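Local coordinates for small COPII coat GTPase SAR1 (Encephalitozoon cuniculi, PDB 6VS4), which belongs to the ADP-ribosylation factor family of small P-loop GTPases and is modelled here with guanosine-5'-diphosphate bound, at residues A[54-59]-A[65-70]; A[75-80]-A[84-89]; A[185-190]-A[209-214]. All coordinates share one frame; numbering follows the deposited sequence.

Interaction 1 (A[54-59]-A[65-70]). With GDP (guanosine-5'-diphosphate), chain D.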
loop_
_atom_site.group_PDB
_atom_site.type_symbol
_atom_site.label_atom_id
_atom_site.label_comp_id
_atom_site.label_asym_id
_atom_site.label_seq_id
_atom_site.Cartn_x
_atom_site.Cartn_y
_atom_site.Cartn_z
ATOM N N THR A 54 4.707 -21.906 -16.913
ATOM C CA THR A 54 4.383 -21.127 -15.723
ATOM C C THR A 54 5.567 -20.273 -15.285
ATOM O O THR A 54 5.401 -19.094 -14.952
ATOM C CB THR A 54 3.946 -22.064 -14.596
ATOM O OG1 THR A 54 2.795 -22.812 -15.011
ATOM C CG2 THR A 54 3.603 -21.282 -13.345
ATOM N N LEU A 55 6.772 -20.848 -15.291
ATOM C CA LEU A 55 7.955 -20.101 -14.879
ATOM C C LEU A 55 8.246 -18.951 -15.833
ATOM O O LEU A 55 8.536 -17.830 -15.393
ATOM C CB LEU A 55 9.167 -21.030 -14.785
ATOM C CG LEU A 55 10.500 -20.314 -14.518
ATOM C CD1 LEU A 55 10.451 -19.481 -13.234
ATOM C CD2 LEU A 55 11.644 -21.313 -14.469
ATOM N N VAL A 56 8.181 -19.207 -17.142
ATOM C CA VAL A 56 8.518 -18.159 -18.097
ATOM C C VAL A 56 7.480 -17.045 -18.050
ATOM O O VAL A 56 7.818 -15.858 -18.150
ATOM C CB VAL A 56 8.682 -18.760 -19.505
ATOM C CG1 VAL A 56 8.905 -17.670 -20.528
ATOM C CG2 VAL A 56 9.867 -19.729 -19.513
ATOM N N ASN A 57 6.207 -17.402 -17.857
ATOM C CA ASN A 57 5.182 -16.389 -17.644
ATOM C C ASN A 57 5.449 -15.590 -16.377
ATOM O O ASN A 57 5.085 -14.412 -16.296
ATOM C CB ASN A 57 3.798 -17.036 -17.590
ATOM C CG ASN A 57 3.333 -17.516 -18.946
ATOM O OD1 ASN A 57 3.900 -17.142 -19.973
ATOM N ND2 ASN A 57 2.290 -18.344 -18.961
ATOM N N LYS A 58 6.090 -16.207 -15.385
ATOM C CA LYS A 58 6.419 -15.495 -14.160
ATOM C C LYS A 58 7.520 -14.464 -14.389
ATOM O O LYS A 58 7.513 -13.405 -13.757
ATOM C CB LYS A 58 6.837 -16.504 -13.087
ATOM C CG LYS A 58 6.805 -15.984 -11.667
ATOM C CD LYS A 58 7.092 -17.088 -10.658
ATOM C CE LYS A 58 6.443 -16.761 -9.312
ATOM N NZ LYS A 58 4.943 -16.880 -9.401
ATOM N N LEU A 59 8.441 -14.736 -15.316
ATOM C CA LEU A 59 9.581 -13.858 -15.544
ATOM C C LEU A 59 9.247 -12.689 -16.456
ATOM O O LEU A 59 9.871 -11.632 -16.347
ATOM C CB LEU A 59 10.738 -14.651 -16.149
ATOM C CG LEU A 59 11.245 -15.842 -15.341
ATOM C CD1 LEU A 59 12.178 -16.692 -16.185
ATOM C CD2 LEU A 59 11.939 -15.371 -14.085
ATOM N N ASP A 65 7.140 -7.905 -23.288
ATOM C CA ASP A 65 7.660 -9.177 -23.778
ATOM C C ASP A 65 6.558 -9.983 -24.458
ATOM O O ASP A 65 5.472 -10.161 -23.899
ATOM C CB ASP A 65 8.285 -9.963 -22.629
ATOM C CG ASP A 65 9.207 -9.102 -21.785
ATOM O OD1 ASP A 65 9.977 -8.307 -22.367
ATOM O OD2 ASP A 65 9.155 -9.212 -20.543
ATOM N N VAL A 66 6.852 -10.492 -25.653
ATOM C CA VAL A 66 5.856 -11.124 -26.511
ATOM C C VAL A 66 6.389 -12.474 -26.982
ATOM O O VAL A 66 7.497 -12.558 -27.527
ATOM C CB VAL A 66 5.515 -10.223 -27.715
ATOM C CG1 VAL A 66 4.568 -10.916 -28.670
ATOM C CG2 VAL A 66 4.920 -8.911 -27.234
ATOM N N TYR A 67 5.587 -13.524 -26.796
ATOM C CA TYR A 67 5.946 -14.834 -27.321
ATOM C C TYR A 67 5.989 -14.796 -28.844
ATOM O O TYR A 67 5.156 -14.150 -29.489
ATOM C CB TYR A 67 4.943 -15.894 -26.857
ATOM C CG TYR A 67 5.165 -16.430 -25.456
ATOM C CD1 TYR A 67 4.448 -15.931 -24.374
ATOM C CD2 TYR A 67 6.085 -17.445 -25.220
ATOM C CE1 TYR A 67 4.646 -16.425 -23.094
ATOM C CE2 TYR A 67 6.288 -17.957 -23.942
ATOM C CZ TYR A 67 5.566 -17.443 -22.884
ATOM O OH TYR A 67 5.764 -17.948 -21.613
ATOM N N MET A 68 6.971 -15.493 -29.418
ATOM C CA MET A 68 7.081 -15.576 -30.867
ATOM C C MET A 68 6.525 -16.911 -31.334
ATOM O O MET A 68 6.698 -17.929 -30.651
ATOM C CB MET A 68 8.539 -15.464 -31.323
ATOM C CG MET A 68 9.272 -14.212 -30.852
ATOM S SD MET A 68 8.674 -12.651 -31.519
ATOM C CE MET A 68 10.111 -11.609 -31.242
ATOM N N PRO A 69 5.833 -16.959 -32.467
ATOM C CA PRO A 69 5.277 -18.238 -32.913
ATOM C C PRO A 69 6.379 -19.189 -33.349
ATOM O O PRO A 69 7.236 -18.843 -34.165
ATOM C CB PRO A 69 4.372 -17.844 -34.085
ATOM C CG PRO A 69 4.932 -16.563 -34.571
ATOM C CD PRO A 69 5.438 -15.851 -33.348
ATOM N N THR A 70 6.341 -20.396 -32.805
ATOM C CA THR A 70 7.172 -21.477 -33.289
ATOM C C THR A 70 6.243 -22.408 -34.044
ATOM O O THR A 70 5.016 -22.305 -33.947
ATOM C CB THR A 70 7.874 -22.235 -32.158
ATOM O OG1 THR A 70 6.952 -23.141 -31.535
ATOM C CG2 THR A 70 8.386 -21.266 -31.106
HETATM P PB GDP D . 4.610 -27.173 -18.954
HETATM O O1B GDP D . 4.024 -28.338 -19.772
HETATM O O2B GDP D . 4.709 -25.907 -19.753
HETATM O O3B GDP D . 5.937 -27.638 -18.349
HETATM O O3A GDP D . 3.651 -26.949 -17.707
HETATM P PA GDP D . 2.837 -25.706 -17.152
HETATM O O1A GDP D . 1.653 -25.502 -18.084
HETATM O O2A GDP D . 3.712 -24.536 -16.935
HETATM O "O5'" GDP D . 2.229 -26.223 -15.770
HETATM C "C5'" GDP D . 1.272 -27.297 -15.657
HETATM C "C4'" GDP D . 0.444 -27.100 -14.412
HETATM O "O4'" GDP D . 1.298 -27.181 -13.248
HETATM C "C3'" GDP D . -0.303 -25.765 -14.320
HETATM O "O3'" GDP D . -1.665 -25.951 -13.951
HETATM C "C2'" GDP D . 0.473 -24.997 -13.245
HETATM O "O2'" GDP D . -0.381 -24.121 -12.521
HETATM C "C1'" GDP D . 0.939 -26.145 -12.357
HETATM N N9 GDP D . 2.101 -25.826 -11.513
HETATM C C8 GDP D . 3.303 -25.287 -11.896
HETATM N N7 GDP D . 4.131 -25.111 -10.893
HETATM C C5 GDP D . 3.429 -25.554 -9.784
HETATM C C6 GDP D . 3.774 -25.581 -8.389
HETATM O O6 GDP D . 4.840 -25.248 -7.878
HETATM N N1 GDP D . 2.749 -26.075 -7.608
HETATM C C2 GDP D . 1.544 -26.521 -8.081
HETATM N N2 GDP D . 0.672 -26.978 -7.179
HETATM N N3 GDP D . 1.212 -26.511 -9.368
HETATM C C4 GDP D . 2.182 -26.007 -10.154
#
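The phenol end of Tyr-67 overlaps Val-56 and Asn-57 on the helix 52-59, and nearly the whole contact is made by this one side chain. Its OH sits 3.3 Å from CG1 of Val-56, the branch that lies anti to the valine's own backbone N (chi1 175°), and CZ rests 4.1 Å from the same methyl. The polar half is a hydrogen bond from Tyr-67 OH to OD1 of Asn-57, 2.6 Å long. OD1 comes in at the edge of the tyrosine ring, close to the ring plane, and also lies 3.3 Å from Tyr-67 CE1. The amide stands almost upright to the ring, with 85° between the planes, and the hydroxyl meets the carbonyl from above, 40° out of its plane. The bond joins the Asn-57 amide oxygen to segment 65-70 and probably helps set the turn of the amide. One turn earlier, Thr-54 serves the nucleotide: its backbone N and its OG1 both bind O2A of guanosine-5'-diphosphate, at 2.8 Å and 2.7 Å respectively. This helix therefore grips a phosphate near its start and the 65-70 segment farther along. Tyr-67 also touches Ile-78. A short, weakly bonded strand at the sheet edge next to strand 75-80, reaching the helix after the P-loop through one tyrosine, is consistent with the switch 1 arrangement of GDP-bound Arf-family proteins.

Interaction 2 (A[75-80]-A[84-89])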
loop_
_atom_site.group_PDB
_atom_site.type_symbol
_atom_site.label_atom_id
_atom_site.label_comp_id
_atom_site.label_asym_id
_atom_site.label_seq_id
_atom_site.Cartn_x
_atom_site.Cartn_y
_atom_site.Cartn_z
ATOM N N THR A 75 7.508 -26.443 -28.534
ATOM C CA THR A 75 8.474 -25.386 -28.270
ATOM C C THR A 75 7.792 -24.039 -28.069
ATOM O O THR A 75 6.698 -23.785 -28.583
ATOM C CB THR A 75 9.495 -25.255 -29.408
ATOM O OG1 THR A 75 8.829 -24.846 -30.608
ATOM C CG2 THR A 75 10.189 -26.585 -29.651
ATOM N N SER A 76 8.463 -23.186 -27.304
ATOM C CA SER A 76 8.061 -21.812 -27.066
ATOM C C SER A 76 9.313 -20.955 -27.105
ATOM O O SER A 76 10.416 -21.435 -26.822
ATOM C CB SER A 76 7.354 -21.639 -25.714
ATOM O OG SER A 76 6.124 -22.334 -25.694
ATOM N N TYR A 77 9.140 -19.682 -27.456
ATOM C CA TYR A 77 10.262 -18.756 -27.505
ATOM C C TYR A 77 9.782 -17.350 -27.173
ATOM O O TYR A 77 8.811 -16.864 -27.766
ATOM C CB TYR A 77 10.945 -18.789 -28.882
ATOM C CG TYR A 77 12.138 -17.865 -28.978
ATOM C CD1 TYR A 77 13.351 -18.202 -28.387
ATOM C CD2 TYR A 77 12.045 -16.646 -29.635
ATOM C CE1 TYR A 77 14.440 -17.356 -28.455
ATOM C CE2 TYR A 77 13.131 -15.789 -29.709
ATOM C CZ TYR A 77 14.325 -16.149 -29.117
ATOM O OH TYR A 77 15.408 -15.305 -29.189
ATOM N N ILE A 78 10.469 -16.701 -26.235
ATOM C CA ILE A 78 10.176 -15.315 -25.881
ATOM C C ILE A 78 11.470 -14.639 -25.449
ATOM O O ILE A 78 12.292 -15.230 -24.740
ATOM C CB ILE A 78 9.101 -15.227 -24.777
ATOM C CG1 ILE A 78 8.799 -13.763 -24.434
ATOM C CG2 ILE A 78 9.556 -15.975 -23.540
ATOM C CD1 ILE A 78 7.743 -13.596 -23.375
ATOM N N GLU A 79 11.654 -13.401 -25.885
ATOM C CA GLU A 79 12.804 -12.600 -25.494
ATOM C C GLU A 79 12.409 -11.718 -24.319
ATOM O O GLU A 79 11.551 -10.841 -24.457
ATOM C CB GLU A 79 13.296 -11.749 -26.660
ATOM C CG GLU A 79 13.590 -12.569 -27.893
ATOM C CD GLU A 79 14.656 -11.955 -28.759
ATOM O OE1 GLU A 79 15.247 -10.935 -28.342
ATOM O OE2 GLU A 79 14.901 -12.496 -29.859
ATOM N N ILE A 80 13.036 -11.953 -23.172
ATOM C CA ILE A 80 12.809 -11.156 -21.973
ATOM C C ILE A 80 14.065 -10.349 -21.682
ATOM O O ILE A 80 14.960 -10.819 -20.969
ATOM C CB ILE A 80 12.444 -12.049 -20.780
ATOM C CG1 ILE A 80 11.259 -12.949 -21.142
ATOM C CG2 ILE A 80 12.176 -11.186 -19.549
ATOM C CD1 ILE A 80 10.937 -13.976 -20.080
ATOM N N LYS A 84 17.063 -14.849 -23.752
ATOM C CA LYS A 84 16.401 -15.478 -24.892
ATOM C C LYS A 84 15.932 -16.843 -24.413
ATOM O O LYS A 84 16.700 -17.809 -24.379
ATOM C CB LYS A 84 17.323 -15.539 -26.107
ATOM C CG LYS A 84 17.775 -14.136 -26.580
ATOM C CD LYS A 84 18.645 -14.157 -27.846
ATOM C CE LYS A 84 20.057 -14.668 -27.588
ATOM N NZ LYS A 84 20.845 -14.844 -28.848
ATOM N N ALA A 85 14.666 -16.916 -24.020
ATOM C CA ALA A 85 14.134 -18.091 -23.349
ATOM C C ALA A 85 13.533 -19.020 -24.393
ATOM O O ALA A 85 12.562 -18.662 -25.067
ATOM C CB ALA A 85 13.090 -17.707 -22.300
ATOM N N GLN A 86 14.133 -20.197 -24.539
ATOM C CA GLN A 86 13.646 -21.240 -25.431
ATOM C C GLN A 86 13.086 -22.360 -24.560
ATOM O O GLN A 86 13.826 -22.976 -23.785
ATOM C CB GLN A 86 14.775 -21.747 -26.328
ATOM C CG GLN A 86 14.366 -22.800 -27.347
ATOM C CD GLN A 86 13.741 -22.194 -28.595
ATOM O OE1 GLN A 86 14.342 -21.342 -29.255
ATOM N NE2 GLN A 86 12.526 -22.629 -28.919
ATOM N N VAL A 87 11.785 -22.615 -24.677
ATOM C CA VAL A 87 11.108 -23.624 -23.868
ATOM C C VAL A 87 10.850 -24.851 -24.731
ATOM O O VAL A 87 10.357 -24.728 -25.858
ATOM C CB VAL A 87 9.794 -23.076 -23.291
ATOM C CG1 VAL A 87 9.240 -24.030 -22.249
ATOM C CG2 VAL A 87 10.006 -21.688 -22.715
ATOM N N ILE A 88 11.176 -26.037 -24.214
ATOM C CA ILE A 88 10.972 -27.284 -24.948
ATOM C C ILE A 88 10.341 -28.319 -24.028
ATOM O O ILE A 88 10.925 -28.678 -22.996
ATOM C CB ILE A 88 12.280 -27.841 -25.530
ATOM C CG1 ILE A 88 12.987 -26.793 -26.390
ATOM C CG2 ILE A 88 11.986 -29.075 -26.356
ATOM C CD1 ILE A 88 14.330 -27.253 -26.908
ATOM N N ASP A 89 9.179 -28.832 -24.425
ATOM C CA ASP A 89 8.556 -29.956 -23.735
ATOM C C ASP A 89 9.257 -31.221 -24.217
ATOM O O ASP A 89 9.077 -31.639 -25.364
ATOM C CB ASP A 89 7.056 -30.009 -24.018
ATOM C CG ASP A 89 6.275 -28.944 -23.261
ATOM O OD1 ASP A 89 6.775 -28.442 -22.238
ATOM O OD2 ASP A 89 5.148 -28.610 -23.685
#
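The ring of Tyr-77 and the side-chain amide of Gln-86 meet at a slant, their planes 25° apart, with OE1 of Gln-86 3.4 Å from CD1 of the ring. They are a non-hydrogen-bonded pair in an antiparallel beta hairpin, which probably corresponds to the interswitch of Arf-family proteins. With CG anti to the backbone N (chi1 -179°), the tyrosine runs alongside Lys-84, both side chains pointing the same way, and its OH reaches CB of the lysine at 3.6 Å. Two hydrogen-bonded pairs hold the strands: Ser-76 with Val-87, each N giving to the other's O at 2.8 Å, and Ile-78 with Ala-85, where Ile-78 N reaches Ala-85 O at 3.1 Å and the return bond is similar. Side chains of these pairs lie on the other face, Ser-76 CB against Val-87 CB at 3.7 Å and Ile-78 CG2 near Ala-85 CB. On that face Val-56 of helix 52-59 covers both Ile-78 and Val-87. Beyond the paired residues, Asp-89 forms a salt bridge with Lys-52 and touches guanosine-5'-diphosphate. On the tyrosine's own strand, Tyr-77 OH donates to OE2 of Glu-79 at 2.9 Å, arriving from above the carboxylate plane.

Interaction 3 (A[185-190]-A[209-214]); sequences VVKIFY and FKWLEA
Lys-187 lays its aliphatic chain over one face of the Trp-211 indole. At its base, CB sits 3.6 Å from the centroid of the six-membered ring and only 13° off the ring normal, a CH-pi contact. A first torsion of -166° swings CG away from the backbone N, and the extended chain beyond it crosses the indole. CG carries the chain on, and CD arrives over the pyrrole part, 3.5 Å from NE1 and 3.6 Å from CD1 of Trp-211. The ammonium group lies beyond, where NZ has a long, weak ion pair with Glu-178. The methylenes thus spend their apolar surface on the ring while the charge is kept off it. Two other side chains frame the tryptophan. Val-185 presses its CG2 against CH2 of the indole, 3.6 Å away and far from the helix, while Phe-189 brings CZ to within 4.1 Å of Trp-211 CB, close to the helix backbone. Trp-211 therefore bridges the gap from helix to strand, and its three partners are alternate residues of the strand region, projecting from the same side. The strand and helix segments run nearly antiparallel, their axes 10.2 Å apart at closest approach. Backbone bonds join Lys-187 to Val-141 and Val-143, and Phe-189 packs on Val-142 and Leu-144. The outermost strand covered by the C-terminal helix, which runs back antiparallel to it, is typical of the alpha/beta fold of small P-loop GTPases.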
loop_
_atom_site.group_PDB
_atom_site.type_symbol
_atom_site.label_atom_id
_atom_site.label_comp_id
_atom_site.label_asym_id
_atom_site.label_seq_id
_atom_site.Cartn_x
_atom_site.Cartn_y
_atom_site.Cartn_z
ATOM N N VAL A 185 28.690 -28.013 -14.542
ATOM C CA VAL A 185 28.109 -27.836 -13.218
ATOM C C VAL A 185 26.608 -28.106 -13.256
ATOM O O VAL A 185 25.923 -27.829 -14.249
ATOM C CB VAL A 185 28.397 -26.430 -12.643
ATOM C CG1 VAL A 185 29.874 -26.284 -12.339
ATOM C CG2 VAL A 185 27.936 -25.346 -13.589
ATOM N N VAL A 186 26.104 -28.663 -12.153
ATOM C CA VAL A 186 24.687 -28.959 -11.950
ATOM C C VAL A 186 24.347 -28.595 -10.508
ATOM O O VAL A 186 25.069 -28.987 -9.586
ATOM C CB VAL A 186 24.370 -30.449 -12.225
ATOM C CG1 VAL A 186 22.912 -30.776 -11.917
ATOM C CG2 VAL A 186 24.704 -30.840 -13.669
ATOM N N LYS A 187 23.256 -27.854 -10.301
ATOM C CA LYS A 187 22.818 -27.542 -8.945
ATOM C C LYS A 187 21.302 -27.640 -8.846
ATOM O O LYS A 187 20.580 -27.095 -9.687
ATOM C CB LYS A 187 23.288 -26.151 -8.500
ATOM C CG LYS A 187 23.127 -25.949 -6.997
ATOM C CD LYS A 187 23.845 -24.722 -6.480
ATOM C CE LYS A 187 23.581 -24.554 -4.987
ATOM N NZ LYS A 187 24.511 -23.581 -4.352
ATOM N N ILE A 188 20.832 -28.306 -7.791
ATOM C CA ILE A 188 19.419 -28.616 -7.600
ATOM C C ILE A 188 18.807 -27.615 -6.632
ATOM O O ILE A 188 19.367 -27.347 -5.561
ATOM C CB ILE A 188 19.241 -30.057 -7.087
ATOM C CG1 ILE A 188 19.822 -31.052 -8.090
ATOM C CG2 ILE A 188 17.778 -30.379 -6.838
ATOM C CD1 ILE A 188 19.922 -32.463 -7.535
ATOM N N PHE A 189 17.655 -27.065 -6.998
ATOM C CA PHE A 189 16.909 -26.173 -6.123
ATOM C C PHE A 189 15.491 -26.700 -5.950
ATOM O O PHE A 189 14.926 -27.313 -6.860
ATOM C CB PHE A 189 16.873 -24.739 -6.675
ATOM C CG PHE A 189 18.216 -24.050 -6.693
ATOM C CD1 PHE A 189 19.137 -24.319 -7.693
ATOM C CD2 PHE A 189 18.544 -23.112 -5.719
ATOM C CE1 PHE A 189 20.362 -23.679 -7.715
ATOM C CE2 PHE A 189 19.771 -22.468 -5.733
ATOM C CZ PHE A 189 20.681 -22.748 -6.736
ATOM N N TYR A 190 14.923 -26.459 -4.773
ATOM C CA TYR A 190 13.591 -26.935 -4.417
ATOM C C TYR A 190 12.666 -25.731 -4.293
ATOM O O TYR A 190 12.909 -24.839 -3.473
ATOM C CB TYR A 190 13.632 -27.760 -3.127
ATOM C CG TYR A 190 14.634 -28.886 -3.221
ATOM C CD1 TYR A 190 14.249 -30.145 -3.654
ATOM C CD2 TYR A 190 15.974 -28.676 -2.923
ATOM C CE1 TYR A 190 15.163 -31.174 -3.767
ATOM C CE2 TYR A 190 16.892 -29.683 -3.037
ATOM C CZ TYR A 190 16.485 -30.938 -3.458
ATOM O OH TYR A 190 17.406 -31.949 -3.566
ATOM N N PHE A 209 18.582 -18.597 -10.445
ATOM C CA PHE A 209 18.998 -17.789 -11.588
ATOM C C PHE A 209 20.309 -17.057 -11.317
ATOM O O PHE A 209 21.129 -16.896 -12.228
ATOM C CB PHE A 209 17.899 -16.804 -11.969
ATOM C CG PHE A 209 16.792 -17.426 -12.757
ATOM C CD1 PHE A 209 16.925 -17.622 -14.120
ATOM C CD2 PHE A 209 15.617 -17.822 -12.135
ATOM C CE1 PHE A 209 15.902 -18.194 -14.856
ATOM C CE2 PHE A 209 14.592 -18.392 -12.863
ATOM C CZ PHE A 209 14.735 -18.581 -14.227
ATOM N N LYS A 210 20.529 -16.601 -10.080
ATOM C CA LYS A 210 21.805 -15.957 -9.774
ATOM C C LYS A 210 22.955 -16.955 -9.858
ATOM O O LYS A 210 24.039 -16.619 -10.346
ATOM C CB LYS A 210 21.757 -15.280 -8.399
ATOM N N TRP A 211 22.732 -18.195 -9.416
ATOM C CA TRP A 211 23.767 -19.217 -9.562
ATOM C C TRP A 211 24.034 -19.516 -11.033
ATOM O O TRP A 211 25.191 -19.587 -11.461
ATOM C CB TRP A 211 23.360 -20.493 -8.820
ATOM C CG TRP A 211 24.352 -21.617 -8.948
ATOM C CD1 TRP A 211 25.406 -21.877 -8.121
ATOM C CD2 TRP A 211 24.378 -22.634 -9.960
ATOM N NE1 TRP A 211 26.084 -22.991 -8.552
ATOM C CE2 TRP A 211 25.476 -23.474 -9.681
ATOM C CE3 TRP A 211 23.580 -22.917 -11.074
ATOM C CZ2 TRP A 211 25.800 -24.575 -10.474
ATOM C CZ3 TRP A 211 23.906 -24.009 -11.864
ATOM C CH2 TRP A 211 25.003 -24.825 -11.557
ATOM N N LEU A 212 22.974 -19.650 -11.831
ATOM C CA LEU A 212 23.154 -19.930 -13.251
ATOM C C LEU A 212 23.917 -18.807 -13.936
ATOM O O LEU A 212 24.843 -19.062 -14.719
ATOM C CB LEU A 212 21.795 -20.140 -13.917
ATOM C CG LEU A 212 21.761 -20.447 -15.411
ATOM C CD1 LEU A 212 22.299 -21.846 -15.694
ATOM C CD2 LEU A 212 20.337 -20.304 -15.933
ATOM N N GLU A 213 23.565 -17.553 -13.630
ATOM C CA GLU A 213 24.259 -16.420 -14.238
ATOM C C GLU A 213 25.731 -16.397 -13.850
ATOM O O GLU A 213 26.603 -16.165 -14.696
ATOM C CB GLU A 213 23.590 -15.108 -13.828
ATOM C CG GLU A 213 23.758 -13.988 -14.845
ATOM C CD GLU A 213 25.154 -13.383 -14.843
ATOM O OE1 GLU A 213 25.596 -12.899 -15.909
ATOM O OE2 GLU A 213 25.816 -13.404 -13.782
ATOM N N ALA A 214 26.030 -16.646 -12.573
ATOM C CA ALA A 214 27.424 -16.659 -12.144
ATOM C C ALA A 214 28.206 -17.755 -12.857
ATOM O O ALA A 214 29.377 -17.566 -13.208
ATOM C CB ALA A 214 27.499 -16.838 -10.628
#

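Interactions 1 and 2 adjoin at one end of the mixed sheet and touch directly: Met-68 N lies 2.8 Å from Tyr-77 O, a probable hydrogen bond, and Val-56 packs on Ile-78. Interaction 3 lies at the opposite end, its centre about 21 Å from that of interaction 1, and is linked to it by Leu-55 and Leu-59 against Phe-209. The chemistry follows the place: 54-59 with 65-70 is a small, partly buried contact centred on a single polar bond, on a helix whose Thr-54 holds the nucleotide; 75-80 with 84-89 is partly buried backbone pairing between strands; 185-190 with 209-214 is a buried apolar contact of helix on sheet, remote from the phosphates.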